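Local coordinates for protein catalase-3 (Neurospora crassa, PDB 4AJ9) that catalyses the heme-dependent breakdown of hydrogen peroxide to dioxygen and water, which probably protects cells from peroxide damage, at residues N138-F143 with S195-P200; L190-S195 with T294-E299; R446-S451 with R517-F522. All blocks are in the same frame, centred on the assembly; numbering follows the deposited sequence.

Contact 1: N138-F143 with S195-P200; sequences NNIPVF and SGNGIP. With HEM (protoporphyrin IX containing Fe), chain Y; ACT (acetate ion), chain B.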
loop_
_atom_site.group_PDB
_atom_site.type_symbol
_atom_site.label_atom_id
_atom_site.label_comp_id
_atom_site.label_asym_id
_atom_site.label_seq_id
_atom_site.Cartn_x
_atom_site.Cartn_y
_atom_site.Cartn_z
ATOM N N ASN C 138 -7.632 -23.808 -16.760
ATOM C CA ASN C 138 -7.928 -24.738 -15.673
ATOM C C ASN C 138 -7.815 -26.173 -16.168
ATOM O O ASN C 138 -7.574 -26.394 -17.350
ATOM C CB ASN C 138 -9.338 -24.496 -15.121
ATOM C CG ASN C 138 -9.396 -23.297 -14.200
ATOM O OD1 ASN C 138 -8.390 -22.927 -13.608
ATOM N ND2 ASN C 138 -10.572 -22.674 -14.084
ATOM N N ASN C 139 -7.991 -27.144 -15.276
ATOM C CA ASN C 139 -7.896 -28.548 -15.681
ATOM C C ASN C 139 -9.249 -29.117 -16.101
ATOM O O ASN C 139 -9.388 -30.330 -16.284
ATOM C CB ASN C 139 -7.292 -29.408 -14.565
ATOM C CG ASN C 139 -8.277 -29.694 -13.451
ATOM O OD1 ASN C 139 -9.086 -28.836 -13.072
ATOM N ND2 ASN C 139 -8.237 -30.924 -12.936
ATOM N N ILE C 140 -10.230 -28.223 -16.229
ATOM C CA ILE C 140 -11.601 -28.541 -16.641
ATOM C C ILE C 140 -11.971 -27.543 -17.737
ATOM O O ILE C 140 -11.616 -26.376 -17.643
ATOM C CB ILE C 140 -12.560 -28.396 -15.456
ATOM C CG1 ILE C 140 -12.332 -29.550 -14.469
ATOM C CG2 ILE C 140 -14.017 -28.322 -15.916
ATOM C CD1 ILE C 140 -13.006 -29.330 -13.111
ATOM N N PRO C 141 -12.650 -28.012 -18.801
ATOM C CA PRO C 141 -12.764 -27.212 -20.029
ATOM C C PRO C 141 -13.905 -26.209 -20.036
ATOM O O PRO C 141 -14.030 -25.458 -20.997
ATOM C CB PRO C 141 -13.010 -28.273 -21.111
ATOM C CG PRO C 141 -13.692 -29.379 -20.381
ATOM C CD PRO C 141 -13.034 -29.416 -19.019
ATOM N N VAL C 142 -14.732 -26.208 -18.998
ATOM C CA VAL C 142 -15.856 -25.289 -18.935
ATOM C C VAL C 142 -15.869 -24.574 -17.589
ATOM O O VAL C 142 -15.403 -25.105 -16.588
ATOM C CB VAL C 142 -17.206 -26.021 -19.133
ATOM C CG1 VAL C 142 -17.305 -26.590 -20.550
ATOM C CG2 VAL C 142 -17.374 -27.120 -18.073
ATOM N N PHE C 143 -16.411 -23.369 -17.561
ATOM C CA PHE C 143 -16.485 -22.639 -16.310
ATOM C C PHE C 143 -17.922 -22.492 -15.798
ATOM O O PHE C 143 -18.864 -22.715 -16.545
ATOM C CB PHE C 143 -15.798 -21.287 -16.423
ATOM C CG PHE C 143 -15.342 -20.749 -15.097
ATOM C CD1 PHE C 143 -14.256 -21.314 -14.450
ATOM C CD2 PHE C 143 -16.024 -19.723 -14.483
ATOM C CE1 PHE C 143 -13.838 -20.836 -13.221
ATOM C CE2 PHE C 143 -15.622 -19.245 -13.251
ATOM C CZ PHE C 143 -14.529 -19.804 -12.614
ATOM N N SER C 195 -16.081 -35.100 -10.505
ATOM C CA SER C 195 -15.426 -36.257 -11.104
ATOM C C SER C 195 -13.970 -36.324 -10.653
ATOM O O SER C 195 -13.564 -35.619 -9.713
ATOM C CB SER C 195 -15.509 -36.197 -12.636
ATOM O OG SER C 195 -14.561 -35.272 -13.162
ATOM N N GLY C 196 -13.180 -37.175 -11.305
ATOM C CA GLY C 196 -11.769 -37.274 -10.974
ATOM C C GLY C 196 -11.020 -35.971 -11.202
ATOM O O GLY C 196 -9.963 -35.740 -10.621
ATOM N N ASN C 197 -11.554 -35.108 -12.063
ATOM C CA ASN C 197 -10.898 -33.824 -12.304
ATOM C C ASN C 197 -10.797 -33.015 -11.008
ATOM O O ASN C 197 -9.935 -32.150 -10.872
ATOM C CB ASN C 197 -11.645 -33.010 -13.366
ATOM C CG ASN C 197 -11.427 -33.545 -14.771
ATOM O OD1 ASN C 197 -11.816 -34.669 -15.087
ATOM N ND2 ASN C 197 -10.802 -32.739 -15.620
ATOM N N GLY C 198 -11.691 -33.294 -10.066
ATOM C CA GLY C 198 -11.714 -32.557 -8.812
ATOM C C GLY C 198 -10.622 -33.016 -7.869
ATOM O O GLY C 198 -10.213 -32.265 -6.973
ATOM N N ILE C 199 -10.157 -34.254 -8.070
ATOM C CA ILE C 199 -9.145 -34.865 -7.200
ATOM C C ILE C 199 -8.052 -35.610 -7.972
ATOM O O ILE C 199 -7.869 -36.836 -7.819
ATOM C CB ILE C 199 -9.777 -35.815 -6.154
ATOM C CG1 ILE C 199 -10.767 -36.785 -6.817
ATOM C CG2 ILE C 199 -10.478 -35.026 -5.088
ATOM C CD1 ILE C 199 -11.426 -37.776 -5.817
ATOM N N PRO C 200 -7.302 -34.868 -8.798
ATOM C CA PRO C 200 -6.242 -35.443 -9.624
ATOM C C PRO C 200 -5.142 -36.020 -8.763
ATOM O O PRO C 200 -4.913 -35.560 -7.631
ATOM C CB PRO C 200 -5.713 -34.228 -10.406
ATOM C CG PRO C 200 -6.086 -33.053 -9.572
ATOM C CD PRO C 200 -7.413 -33.410 -8.984
HETATM C CHA HEM Y . -6.573 -16.322 -10.814
HETATM C CHB HEM Y . -8.190 -19.401 -14.219
HETATM C CHC HEM Y . -12.344 -16.919 -14.432
HETATM C CHD HEM Y . -10.385 -13.408 -11.730
HETATM C C1A HEM Y . -6.653 -17.400 -11.678
HETATM C C2A HEM Y . -5.653 -18.447 -11.857
HETATM C C3A HEM Y . -6.113 -19.303 -12.787
HETATM C C4A HEM Y . -7.401 -18.818 -13.243
HETATM C CMA HEM Y . -5.414 -20.576 -13.321
HETATM C CAA HEM Y . -4.326 -18.564 -11.060
HETATM C CBA HEM Y . -3.138 -18.030 -11.853
HETATM C CGA HEM Y . -1.885 -18.278 -11.054
HETATM O O1A HEM Y . -1.300 -17.301 -10.526
HETATM O O2A HEM Y . -1.472 -19.463 -10.933
HETATM C C1B HEM Y . -9.438 -18.963 -14.619
HETATM C C2B HEM Y . -10.223 -19.508 -15.713
HETATM C C3B HEM Y . -11.385 -18.838 -15.762
HETATM C C4B HEM Y . -11.354 -17.833 -14.718
HETATM C CMB HEM Y . -9.734 -20.678 -16.597
HETATM C CAB HEM Y . -12.560 -18.994 -16.756
HETATM C CBB HEM Y . -12.354 -19.485 -17.984
HETATM C C1C HEM Y . -12.134 -15.722 -13.789
HETATM C C2C HEM Y . -12.999 -14.553 -13.850
HETATM C C3C HEM Y . -12.450 -13.608 -13.082
HETATM C C4C HEM Y . -11.212 -14.120 -12.554
HETATM C CMC HEM Y . -14.331 -14.465 -14.619
HETATM C CAC HEM Y . -12.934 -12.173 -12.837
HETATM C CBC HEM Y . -13.574 -11.525 -13.812
HETATM C C1D HEM Y . -9.202 -13.855 -11.221
HETATM C C2D HEM Y . -8.357 -13.081 -10.348
HETATM C C3D HEM Y . -7.171 -13.990 -10.061
HETATM C C4D HEM Y . -7.412 -15.213 -10.794
HETATM C CMD HEM Y . -8.627 -11.651 -9.834
HETATM C CAD HEM Y . -5.951 -13.660 -9.185
HETATM C CBD HEM Y . -4.848 -13.186 -10.124
HETATM C CGD HEM Y . -3.662 -12.730 -9.316
HETATM O O1D HEM Y . -2.542 -12.697 -9.880
HETATM O O2D HEM Y . -3.836 -12.433 -8.107
HETATM N NA HEM Y . -7.696 -17.662 -12.543
HETATM N NB HEM Y . -10.158 -17.946 -14.045
HETATM N NC HEM Y . -11.053 -15.416 -12.992
HETATM N ND HEM Y . -8.620 -15.091 -11.468
HETATM FE FE HEM Y . -9.326 -16.511 -12.850
HETATM C C ACT B . -7.385 -34.672 -14.266
HETATM O O ACT B . -7.746 -34.833 -15.449
HETATM O OXT ACT B . -7.460 -33.490 -13.842
HETATM C CH3 ACT B . -6.900 -35.838 -13.435
#

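Contact 2: L190-S195 with T294-E299; sequences LFWAMS and TKFLPE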
loop_
_atom_site.group_PDB
_atom_site.type_symbol
_atom_site.label_atom_id
_atom_site.label_comp_id
_atom_site.label_asym_id
_atom_site.label_seq_id
_atom_site.Cartn_x
_atom_site.Cartn_y
_atom_site.Cartn_z
ATOM N N LEU C 190 -19.649 -28.031 -12.248
ATOM C CA LEU C 190 -19.868 -28.784 -11.023
ATOM C C LEU C 190 -19.653 -30.293 -11.245
ATOM O O LEU C 190 -18.925 -30.941 -10.493
ATOM C CB LEU C 190 -21.262 -28.497 -10.454
ATOM C CG LEU C 190 -21.648 -29.217 -9.158
ATOM C CD1 LEU C 190 -20.714 -28.856 -7.985
ATOM C CD2 LEU C 190 -23.098 -28.914 -8.820
ATOM N N PHE C 191 -20.271 -30.847 -12.284
ATOM C CA PHE C 191 -20.121 -32.273 -12.597
ATOM C C PHE C 191 -18.654 -32.658 -12.814
ATOM O O PHE C 191 -18.198 -33.710 -12.359
ATOM C CB PHE C 191 -20.977 -32.655 -13.819
ATOM C CG PHE C 191 -22.361 -33.130 -13.465
ATOM C CD1 PHE C 191 -23.201 -32.348 -12.688
ATOM C CD2 PHE C 191 -22.808 -34.374 -13.880
ATOM C CE1 PHE C 191 -24.463 -32.795 -12.346
ATOM C CE2 PHE C 191 -24.069 -34.826 -13.538
ATOM C CZ PHE C 191 -24.896 -34.037 -12.768
ATOM N N TRP C 192 -17.911 -31.807 -13.514
ATOM C CA TRP C 192 -16.489 -32.053 -13.714
ATOM C C TRP C 192 -15.741 -32.031 -12.375
ATOM O O TRP C 192 -14.845 -32.848 -12.136
ATOM C CB TRP C 192 -15.877 -31.000 -14.641
ATOM C CG TRP C 192 -16.141 -31.200 -16.133
ATOM C CD1 TRP C 192 -17.242 -30.784 -16.831
ATOM C CD2 TRP C 192 -15.272 -31.831 -17.096
ATOM N NE1 TRP C 192 -17.114 -31.121 -18.162
ATOM C CE2 TRP C 192 -15.917 -31.759 -18.351
ATOM C CE3 TRP C 192 -14.011 -32.432 -17.020
ATOM C CZ2 TRP C 192 -15.352 -32.278 -19.518
ATOM C CZ3 TRP C 192 -13.453 -32.959 -18.180
ATOM C CH2 TRP C 192 -14.123 -32.870 -19.415
ATOM N N ALA C 193 -16.097 -31.082 -11.512
ATOM C CA ALA C 193 -15.421 -30.961 -10.216
ATOM C C ALA C 193 -15.773 -32.144 -9.307
ATOM O O ALA C 193 -15.000 -32.513 -8.420
ATOM C CB ALA C 193 -15.781 -29.627 -9.541
ATOM N N MET C 194 -16.950 -32.730 -9.533
ATOM C CA MET C 194 -17.376 -33.923 -8.795
ATOM C C MET C 194 -16.794 -35.210 -9.382
ATOM O O MET C 194 -16.987 -36.285 -8.824
ATOM C CB MET C 194 -18.905 -34.025 -8.755
ATOM C CG MET C 194 -19.599 -32.878 -8.033
ATOM S SD MET C 194 -19.162 -32.821 -6.278
ATOM C CE MET C 194 -18.390 -31.200 -6.165
ATOM N N SER C 195 -16.081 -35.100 -10.505
ATOM C CA SER C 195 -15.426 -36.257 -11.104
ATOM C C SER C 195 -13.970 -36.324 -10.653
ATOM O O SER C 195 -13.564 -35.619 -9.713
ATOM C CB SER C 195 -15.509 -36.197 -12.636
ATOM O OG SER C 195 -14.561 -35.272 -13.162
ATOM N N THR C 294 -19.486 -22.074 -20.777
ATOM C CA THR C 294 -20.038 -23.211 -20.049
ATOM C C THR C 294 -20.154 -24.425 -20.960
ATOM O O THR C 294 -20.697 -25.445 -20.557
ATOM C CB THR C 294 -21.440 -22.900 -19.432
ATOM O OG1 THR C 294 -22.401 -22.703 -20.478
ATOM C CG2 THR C 294 -21.380 -21.630 -18.549
ATOM N N LYS C 295 -19.650 -24.303 -22.187
ATOM C CA LYS C 295 -19.744 -25.377 -23.168
ATOM C C LYS C 295 -18.353 -25.727 -23.679
ATOM O O LYS C 295 -17.501 -24.848 -23.802
ATOM C CB LYS C 295 -20.606 -24.950 -24.359
ATOM C CG LYS C 295 -21.970 -24.352 -24.015
ATOM C CD LYS C 295 -23.005 -25.424 -23.734
ATOM C CE LYS C 295 -24.398 -24.813 -23.558
ATOM N NZ LYS C 295 -24.426 -23.756 -22.509
ATOM N N PHE C 296 -18.118 -27.009 -23.955
ATOM C CA PHE C 296 -16.930 -27.422 -24.703
ATOM C C PHE C 296 -17.311 -27.962 -26.084
ATOM O O PHE C 296 -18.464 -28.290 -26.326
ATOM C CB PHE C 296 -16.048 -28.422 -23.926
ATOM C CG PHE C 296 -16.682 -29.774 -23.696
ATOM C CD1 PHE C 296 -16.594 -30.772 -24.657
ATOM C CD2 PHE C 296 -17.344 -30.051 -22.508
ATOM C CE1 PHE C 296 -17.171 -32.013 -24.446
ATOM C CE2 PHE C 296 -17.927 -31.282 -22.287
ATOM C CZ PHE C 296 -17.845 -32.271 -23.256
ATOM N N LEU C 297 -16.342 -28.024 -26.990
ATOM C CA LEU C 297 -16.590 -28.519 -28.339
ATOM C C LEU C 297 -16.211 -29.992 -28.442
ATOM O O LEU C 297 -15.031 -30.333 -28.367
ATOM C CB LEU C 297 -15.789 -27.697 -29.352
ATOM C CG LEU C 297 -15.971 -28.032 -30.836
ATOM C CD1 LEU C 297 -17.399 -27.803 -31.262
ATOM C CD2 LEU C 297 -15.028 -27.189 -31.678
ATOM N N PRO C 298 -17.210 -30.877 -28.606
ATOM C CA PRO C 298 -16.905 -32.305 -28.736
ATOM C C PRO C 298 -15.818 -32.547 -29.777
ATOM O O PRO C 298 -15.843 -31.937 -30.844
ATOM C CB PRO C 298 -18.238 -32.894 -29.192
ATOM C CG PRO C 298 -19.247 -32.017 -28.526
ATOM C CD PRO C 298 -18.663 -30.626 -28.561
ATOM N N GLU C 299 -14.859 -33.414 -29.465
ATOM C CA GLU C 299 -13.747 -33.668 -30.368
ATOM C C GLU C 299 -14.185 -34.363 -31.649
ATOM O O GLU C 299 -13.452 -34.376 -32.633
ATOM C CB GLU C 299 -12.662 -34.483 -29.665
ATOM C CG GLU C 299 -11.863 -33.636 -28.681
ATOM C CD GLU C 299 -10.852 -34.429 -27.913
ATOM O OE1 GLU C 299 -10.193 -35.299 -28.522
ATOM O OE2 GLU C 299 -10.725 -34.176 -26.694
#

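Contact 3: R446-S451 with R517-F522; sequences RLFFNS and RGVSIF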
loop_
_atom_site.group_PDB
_atom_site.type_symbol
_atom_site.label_atom_id
_atom_site.label_comp_id
_atom_site.label_asym_id
_atom_site.label_seq_id
_atom_site.Cartn_x
_atom_site.Cartn_y
_atom_site.Cartn_z
ATOM N N ARG C 446 -25.225 -33.461 -18.996
ATOM C CA ARG C 446 -25.664 -34.802 -19.379
ATOM C C ARG C 446 -24.665 -35.490 -20.319
ATOM O O ARG C 446 -24.288 -36.636 -20.097
ATOM C CB ARG C 446 -27.060 -34.768 -19.999
ATOM C CG ARG C 446 -27.572 -36.142 -20.415
ATOM C CD ARG C 446 -27.597 -37.110 -19.245
ATOM N NE ARG C 446 -28.136 -38.404 -19.658
ATOM C CZ ARG C 446 -29.422 -38.733 -19.587
ATOM N NH1 ARG C 446 -30.305 -37.875 -19.087
ATOM N NH2 ARG C 446 -29.821 -39.935 -19.999
ATOM N N LEU C 447 -24.224 -34.778 -21.353
ATOM C CA LEU C 447 -23.212 -35.304 -22.264
ATOM C C LEU C 447 -21.981 -35.817 -21.514
ATOM O O LEU C 447 -21.440 -36.881 -21.828
ATOM C CB LEU C 447 -22.800 -34.225 -23.278
ATOM C CG LEU C 447 -21.692 -34.565 -24.278
ATOM C CD1 LEU C 447 -22.125 -35.677 -25.233
ATOM C CD2 LEU C 447 -21.264 -33.325 -25.070
ATOM N N PHE C 448 -21.528 -35.044 -20.531
ATOM C CA PHE C 448 -20.328 -35.399 -19.788
ATOM C C PHE C 448 -20.557 -36.651 -18.944
ATOM O O PHE C 448 -19.773 -37.601 -18.993
ATOM C CB PHE C 448 -19.881 -34.221 -18.917
ATOM C CG PHE C 448 -18.796 -34.565 -17.949
ATOM C CD1 PHE C 448 -17.483 -34.710 -18.381
ATOM C CD2 PHE C 448 -19.084 -34.716 -16.596
ATOM C CE1 PHE C 448 -16.475 -35.020 -17.487
ATOM C CE2 PHE C 448 -18.084 -35.024 -15.694
ATOM C CZ PHE C 448 -16.780 -35.181 -16.134
ATOM N N PHE C 449 -21.647 -36.661 -18.192
ATOM C CA PHE C 449 -21.980 -37.817 -17.373
ATOM C C PHE C 449 -22.121 -39.095 -18.226
ATOM O O PHE C 449 -21.604 -40.158 -17.857
ATOM C CB PHE C 449 -23.248 -37.549 -16.563
ATOM C CG PHE C 449 -23.594 -38.659 -15.614
ATOM C CD1 PHE C 449 -23.013 -38.724 -14.365
ATOM C CD2 PHE C 449 -24.496 -39.647 -15.983
ATOM C CE1 PHE C 449 -23.325 -39.760 -13.487
ATOM C CE2 PHE C 449 -24.814 -40.681 -15.112
ATOM C CZ PHE C 449 -24.228 -40.736 -13.865
ATOM N N ASN C 450 -22.820 -38.995 -19.358
ATOM C CA ASN C 450 -22.945 -40.134 -20.269
ATOM C C ASN C 450 -21.610 -40.695 -20.712
ATOM O O ASN C 450 -21.521 -41.855 -21.100
ATOM C CB ASN C 450 -23.704 -39.752 -21.547
ATOM C CG ASN C 450 -25.161 -39.510 -21.310
ATOM O OD1 ASN C 450 -25.696 -39.870 -20.266
ATOM N ND2 ASN C 450 -25.823 -38.874 -22.279
ATOM N N SER C 451 -20.576 -39.857 -20.702
ATOM C CA SER C 451 -19.315 -40.200 -21.351
ATOM C C SER C 451 -18.302 -40.780 -20.369
ATOM O O SER C 451 -17.145 -40.978 -20.714
ATOM C CB SER C 451 -18.731 -38.973 -22.058
ATOM O OG SER C 451 -19.642 -38.463 -23.024
ATOM N N ARG C 517 -15.731 -38.428 -26.664
ATOM C CA ARG C 517 -14.454 -38.961 -26.215
ATOM C C ARG C 517 -13.631 -37.914 -25.489
ATOM O O ARG C 517 -13.886 -36.713 -25.595
ATOM C CB ARG C 517 -13.635 -39.469 -27.404
ATOM C CG ARG C 517 -13.132 -38.361 -28.344
ATOM C CD ARG C 517 -12.213 -38.949 -29.414
ATOM N NE ARG C 517 -11.640 -37.946 -30.311
ATOM C CZ ARG C 517 -11.985 -37.797 -31.588
ATOM N NH1 ARG C 517 -12.909 -38.587 -32.122
ATOM N NH2 ARG C 517 -11.406 -36.861 -32.337
ATOM N N GLY C 518 -12.622 -38.375 -24.768
ATOM C CA GLY C 518 -11.629 -37.469 -24.227
ATOM C C GLY C 518 -11.967 -36.812 -22.901
ATOM O O GLY C 518 -11.239 -35.920 -22.466
ATOM N N VAL C 519 -13.051 -37.231 -22.247
ATOM C CA VAL C 519 -13.404 -36.605 -20.974
ATOM C C VAL C 519 -13.260 -37.553 -19.784
ATOM O O VAL C 519 -13.265 -37.121 -18.620
ATOM C CB VAL C 519 -14.817 -35.948 -21.013
ATOM C CG1 VAL C 519 -14.875 -34.873 -22.107
ATOM C CG2 VAL C 519 -15.878 -36.986 -21.241
ATOM N N SER C 520 -13.120 -38.843 -20.075
ATOM C CA SER C 520 -12.939 -39.854 -19.031
ATOM C C SER C 520 -11.486 -39.943 -18.545
ATOM O O SER C 520 -10.546 -39.737 -19.312
ATOM C CB SER C 520 -13.413 -41.227 -19.525
ATOM O OG SER C 520 -12.987 -42.271 -18.659
ATOM N N ILE C 521 -11.307 -40.249 -17.264
ATOM C CA ILE C 521 -9.970 -40.482 -16.724
ATOM C C ILE C 521 -9.720 -41.983 -16.626
ATOM O O ILE C 521 -8.675 -42.489 -17.043
ATOM C CB ILE C 521 -9.812 -39.842 -15.327
ATOM C CG1 ILE C 521 -9.835 -38.309 -15.433
ATOM C CG2 ILE C 521 -8.520 -40.313 -14.667
ATOM C CD1 ILE C 521 -10.045 -37.619 -14.098
ATOM N N PHE C 522 -10.710 -42.691 -16.096
ATOM C CA PHE C 522 -10.558 -44.097 -15.737
ATOM C C PHE C 522 -10.755 -45.090 -16.892
ATOM O O PHE C 522 -10.508 -46.285 -16.733
ATOM C CB PHE C 522 -11.489 -44.432 -14.570
ATOM C CG PHE C 522 -11.136 -43.714 -13.307
ATOM C CD1 PHE C 522 -10.105 -44.163 -12.515
ATOM C CD2 PHE C 522 -11.819 -42.573 -12.931
ATOM C CE1 PHE C 522 -9.767 -43.501 -11.353
ATOM C CE2 PHE C 522 -11.486 -41.906 -11.770
ATOM C CZ PHE C 522 -10.456 -42.375 -10.981
#

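Contact 1: N138-F143 with S195-P200
The amide nitrogen ND2 of N139 is shared by two acceptors: it donates to the backbone O of N197 at 2.9 Å, and to OXT of an acetate ion, probably from the crystallisation liquor, at 2.8 Å. The first bond is nearly straight (N-H...O 165°), with the donor on a lone pair in the carbonyl plane of N197 and the acceptor in the amide plane of N139. A return bond runs from N197 ND2 to the backbone O of N139, also 2.9 Å but more bent at 132°, its donor tilted out of the carbonyl plane. N139 CG lies between its backbone N and carbonyl carbon (chi1 76°), bringing ND2 to N197 O. OD1, at the other end of this amide, accepts from H120 N; together with the ND2 bonds, this holds the amide's rotation. In the catalase fold this pairing joins the loop that leaves strand 131-138 to the turn that follows helix 187-193. That turn has its own brace, an ST turn in which S195 OG accepts from N197 N. Beside the polar pair, I140 CG1 lies against N197 CB at 3.7 Å, the two side chains slanting across each other. Further along the same loop F143 reaches the heme pocket, where vinyl carbon CAB sits over one face of its ring, offset toward the rim and 3.7 Å from CG. N138, also in the pocket, is a predicted active-site residue.

Contact 2: L190-S195 with T294-E299
W192 and F296 form an offset edge-to-face pair, linking helix 187-193 to the loop between strands 270-278 and 305-314 of the catalase beta-sheet. The edge of the indole points toward the face of the phenyl ring: the planes stand at 89°, and the centroid of the six-membered indole ring is 6.0 Å from that of F296. Close packing is confined to one place, where W192 CZ2 approaches F296 CE2 at 3.9 Å with CE2 near the indole plane. Only 69 Å² is buried between the segments, and all of it belongs to these two residues. F296 gets there with CG set between its own backbone N and carbonyl carbon (chi1 67°), while its backbone N is bound by Q444. The loose side lies further along the loop, where L297, P298 and E299 make no contact with 190-195 and E299 is partly exposed. Other neighbours complete the packing: F448 stacks on the W192 ring, and H188 meets both aromatic rings. W192 O accepts twice from S195, from N at 3.0 Å and from OG at 2.6 Å.

Contact 3: R446-S451 with R517-F522
This is mainly apolar packing between the end of a helix and a loop: helix 443-450 meets 517-522, part of the long connection from helix 489-499 to strand 533-537 of the parallel sheet in the C-terminal domain found in long catalases. The two segments bury 181 Å² between them, and V519 gives the largest share. Its CB lies at the edge of the F448 ring, near the ring plane and 3.9 Å from CD1, and its CG2 rests on CB of S451 at 3.6 Å. The ring reaches the loop because CG of F448 stands opposite the backbone N (chi1 170°), which carries the ring edge, CD1 and CE1, up to V519. An alanine in place of F448 is likely to leave V519 CB without its aromatic neighbour and W192 without the ring stacked on it. After V519 the chain passes S451, whose O lies 3.9 Å from CB of S520. The polar groups find their mates elsewhere. S451, just past the helix, donates from OG back to L447 O at 2.7 Å, while E456 takes S520 OG and the backbone N of I521 and F522. Across the segments, then, it is shape and hydrophobic burial that fit the loop to the helix, with polar anchoring from E456 of helix 454-468 and from the S451 OG bond to T516 N.

Overall arrangement
The contacts lie at increasing distance from the heme. Contact 1 holds N138 and F143 of the pocket, and the side chain of its N139 is about 8 Å from that of H65, a predicted active-site residue. Contacts 1 and 2 share S195, with centres about 8 Å apart; P141 CG lies 3.4 Å from W192 CZ2. The W192 side chain is about 9 Å from that of N138. Contact 3, remote from the heme pocket, is centred about 8 Å from contact 2 and 12 Å from contact 1. W192 CE2 lies 3.3 Å from F448 CD1, E299 OE1 forms a salt bridge with R517 NE at 3.5 Å, and I521 CD1 lies 3.5 Å from G196 C.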